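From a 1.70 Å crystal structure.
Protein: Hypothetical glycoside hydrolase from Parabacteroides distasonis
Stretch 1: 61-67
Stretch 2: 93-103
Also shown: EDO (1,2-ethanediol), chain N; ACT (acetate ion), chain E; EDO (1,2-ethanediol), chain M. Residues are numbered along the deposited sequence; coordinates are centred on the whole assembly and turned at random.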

# COMPACT_ATOMS: atom_id res chain seq x y z
N LYS A 61 14.26 11.01 -9.10
CA LYS A 61 13.53 11.54 -7.97
C LYS A 61 12.63 10.52 -7.28
O LYS A 61 12.21 9.52 -7.89
N ILE A 62 12.31 10.81 -6.03
CA ILE A 62 11.26 10.09 -5.34
C ILE A 62 9.93 10.57 -5.90
O ILE A 62 9.75 11.77 -6.06
N VAL A 63 9.03 9.64 -6.22
CA VAL A 63 7.66 9.97 -6.63
C VAL A 63 6.73 9.37 -5.60
O VAL A 63 6.80 8.18 -5.30
N VAL A 64 5.86 10.20 -5.04
CA VAL A 64 4.80 9.72 -4.18
C VAL A 64 3.51 9.92 -4.94
O VAL A 64 3.20 11.04 -5.38
N MSE A 65 2.73 8.84 -5.06
CA MSE A 65 1.39 8.91 -5.63
C MSE A 65 0.40 8.72 -4.49
O MSE A 65 0.16 7.61 -4.01
N TYR A 66 -0.13 9.83 -4.01
CA TYR A 66 -0.97 9.81 -2.81
C TYR A 66 -2.43 9.60 -3.14
O TYR A 66 -2.93 10.02 -4.20
N ARG A 67 -3.13 8.93 -2.24
CA ARG A 67 -4.57 8.78 -2.36
C ARG A 67 -5.20 10.09 -1.97
O ARG A 67 -5.01 10.55 -0.86
N HIS A 93 10.33 17.42 1.06
CA HIS A 93 9.66 18.50 0.35
C HIS A 93 9.24 18.02 -1.04
O HIS A 93 10.07 17.58 -1.82
N PHE A 94 7.95 18.14 -1.34
CA PHE A 94 7.35 17.62 -2.56
C PHE A 94 6.79 18.70 -3.44
O PHE A 94 6.18 19.66 -2.96
N GLU A 95 6.99 18.50 -4.73
CA GLU A 95 6.39 19.32 -5.77
C GLU A 95 5.24 18.51 -6.38
O GLU A 95 5.45 17.40 -6.90
N ARG A 96 4.03 19.05 -6.28
CA ARG A 96 2.80 18.29 -6.62
C ARG A 96 2.18 18.77 -7.91
O ARG A 96 2.05 19.97 -8.14
N ASP A 97 1.78 17.82 -8.75
CA ASP A 97 0.99 18.11 -9.92
C ASP A 97 -0.41 18.61 -9.53
O ASP A 97 -1.01 18.15 -8.56
N THR A 98 -0.94 19.50 -10.36
CA THR A 98 -2.28 20.00 -10.16
C THR A 98 -3.34 19.06 -10.70
O THR A 98 -4.48 19.17 -10.33
N LYS A 99 -2.96 18.20 -11.64
CA LYS A 99 -3.85 17.18 -12.18
C LYS A 99 -3.49 15.82 -11.58
O LYS A 99 -2.33 15.46 -11.57
N PRO A 100 -4.49 15.05 -11.11
CA PRO A 100 -4.18 13.69 -10.69
C PRO A 100 -3.62 12.85 -11.85
O PRO A 100 -3.98 13.05 -13.03
N ALA A 101 -2.73 11.92 -11.52
CA ALA A 101 -2.10 11.06 -12.54
C ALA A 101 -2.86 9.75 -12.79
O ALA A 101 -2.61 9.07 -13.80
N PHE A 102 -3.77 9.41 -11.88
CA PHE A 102 -4.58 8.18 -11.98
C PHE A 102 -5.93 8.43 -11.35
O PHE A 102 -6.04 9.08 -10.31
N TYR A 103 -6.99 7.99 -12.04
CA TYR A 103 -8.35 8.36 -11.66
C TYR A 103 -9.37 7.53 -12.43
O TYR A 103 -9.05 6.96 -13.48

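Side chains make most of the contact between these two stretches, with one water-mediated link to a backbone carbonyl, a strand and a largely irregular segment meeting in a small contact of apolar patches and one hydrated polar site that buries 328 Å² in all, both sides summed. It illustrates how a strand can be covered without backbone pairing: the nearest CA atoms stand 8.0 Å apart, at Met 65 and Ala 101, leaving the gap to side chains and water. Phe 94 (chi1 m) points toward the strand and fills one part of it. Its CE2 lies 3.5 Å from CG2 of Val 64 (t) and 4.2 Å from CG2 of Ile 62 (m, t), the latter at the ring edge. Farther along, selenomethionine Met 65 (m, t, p) reaches across with its terminal methyl, CE, 3.9 Å from CB of Ala 101 and 4.0 Å from CB of Phe 102, whose ring then leads away. The polar site centres on Tyr 66 (p). Arg 96 (m, t, p) donates from NE to Tyr 66 OH at 3.2 Å. Water 1 donates to both Tyr 66 OH (2.6 Å) and Asp 97 O (2.9 Å), bridging a 4.4 Å separation between those two oxygens. Ethanediol, probably from the crystallisation liquor, occupies the margins: Lys 61 NZ donates to O1 of one molecule (chain M) at 3.1 Å, while Tyr 103 N donates to O2 of another (chain N) at 2.9 Å.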

# COMPACT_ATOMS: atom_id res chain seq x y z
CB LYS A 61 12.63 12.70 -8.40
CG LYS A 61 13.44 13.88 -8.98
CD LYS A 61 12.57 15.07 -9.31
CE LYS A 61 13.36 16.18 -9.98
NZ LYS A 61 12.51 17.42 -10.14
CB ILE A 62 11.29 10.33 -3.82
CG1 ILE A 62 12.54 9.68 -3.23
CG2 ILE A 62 10.03 9.75 -3.15
CD1 ILE A 62 12.77 10.00 -1.75
CB VAL A 63 7.32 9.48 -8.05
CG1 VAL A 63 5.82 9.70 -8.39
CG2 VAL A 63 8.26 10.16 -9.09
CB VAL A 64 4.77 10.45 -2.85
CG1 VAL A 64 3.42 10.20 -2.11
CG2 VAL A 64 5.96 9.99 -1.99
CB MSE A 65 1.22 7.90 -6.77
CG MSE A 65 2.10 8.25 -7.96
SE MSE A 65 1.75 7.17 -9.54
CE MSE A 65 -0.08 7.56 -9.96
CB TYR A 66 -0.76 11.07 -1.99
CG TYR A 66 -0.94 12.38 -2.74
CD1 TYR A 66 0.12 12.97 -3.42
CD2 TYR A 66 -2.15 13.05 -2.73
CE1 TYR A 66 -0.02 14.20 -4.10
CE2 TYR A 66 -2.32 14.25 -3.38
CZ TYR A 66 -1.23 14.83 -4.09
OH TYR A 66 -1.37 16.04 -4.72
CB ARG A 67 -5.08 7.67 -1.45
CG ARG A 67 -6.59 7.47 -1.56
CD ARG A 67 -7.08 6.39 -0.60
NE ARG A 67 -8.53 6.39 -0.46
CZ ARG A 67 -9.22 5.55 0.32
NH1 ARG A 67 -8.61 4.60 1.02
NH2 ARG A 67 -10.54 5.66 0.39
CB HIS A 93 10.61 19.68 0.23
CG HIS A 93 11.06 20.22 1.55
ND1 HIS A 93 12.28 19.90 2.11
CD2 HIS A 93 10.42 21.00 2.46
CE1 HIS A 93 12.38 20.49 3.29
NE2 HIS A 93 11.28 21.17 3.52
CB PHE A 94 6.25 16.61 -2.22
CG PHE A 94 6.79 15.30 -1.79
CD1 PHE A 94 7.21 15.12 -0.48
CD2 PHE A 94 6.99 14.28 -2.70
CE1 PHE A 94 7.78 13.92 -0.09
CE2 PHE A 94 7.53 13.07 -2.32
CZ PHE A 94 7.95 12.89 -1.01
CB GLU A 95 7.43 19.63 -6.81
CG GLU A 95 6.94 20.49 -7.95
CD GLU A 95 8.10 20.97 -8.81
OE1 GLU A 95 8.62 20.17 -9.60
OE2 GLU A 95 8.46 22.16 -8.65
CB ARG A 96 1.78 18.43 -5.49
CG ARG A 96 2.27 17.91 -4.16
CD ARG A 96 1.52 18.54 -3.00
NE ARG A 96 0.10 18.20 -2.95
CZ ARG A 96 -0.69 18.44 -1.91
NH1 ARG A 96 -0.22 19.06 -0.83
NH2 ARG A 96 -1.96 18.05 -1.95
CB ASP A 97 0.85 16.87 -10.81
CG ASP A 97 2.07 16.62 -11.69
OD1 ASP A 97 3.08 17.37 -11.59
OD2 ASP A 97 1.98 15.67 -12.49
CB THR A 98 -2.47 21.40 -10.80
OG1 THR A 98 -2.14 21.35 -12.20
CG2 THR A 98 -1.59 22.40 -10.11
CB LYS A 99 -3.69 17.10 -13.70
CG LYS A 99 -4.81 16.42 -14.41
CD LYS A 99 -4.53 16.29 -15.91
CE LYS A 99 -3.61 15.12 -16.21
NZ LYS A 99 -4.31 13.87 -15.81
CB PRO A 100 -5.51 13.14 -10.18
CG PRO A 100 -6.56 13.95 -10.96
CD PRO A 100 -5.95 15.32 -11.15
CB ALA A 101 -0.66 10.76 -12.15
CB PHE A 102 -3.84 7.04 -11.28
CG PHE A 102 -4.26 5.68 -11.73
CD1 PHE A 102 -3.75 5.13 -12.88
CD2 PHE A 102 -5.16 4.93 -10.98
CE1 PHE A 102 -4.13 3.86 -13.31
CE2 PHE A 102 -5.55 3.66 -11.41
CZ PHE A 102 -5.01 3.11 -12.56
CB TYR A 103 -8.58 9.87 -11.95
CG TYR A 103 -8.06 10.28 -13.29
CD1 TYR A 103 -8.83 10.13 -14.42
CD2 TYR A 103 -6.75 10.77 -13.42
CE1 TYR A 103 -8.34 10.49 -15.68
CE2 TYR A 103 -6.25 11.12 -14.64
CZ TYR A 103 -7.05 10.97 -15.78
OH TYR A 103 -6.56 11.30 -17.03
C1 EDO N . -5.39 7.96 -16.25
O1 EDO N . -4.42 6.95 -16.55
C2 EDO N . -6.63 7.25 -15.74
O2 EDO N . -6.35 6.62 -14.48
C ACT E . -9.01 12.20 -19.19
O ACT E . -8.85 13.22 -18.45
OXT ACT E . -8.16 11.27 -19.11
CH3 ACT E . -10.17 12.08 -20.14
C1 EDO M . 11.24 18.53 -6.37
O1 EDO M . 11.20 17.51 -7.34
C2 EDO M . 11.62 19.82 -7.09
O2 EDO M . 12.90 19.65 -7.72
O HOH W 1 -0.45 15.71 -7.15
O HOH W 2 -1.47 19.22 -5.94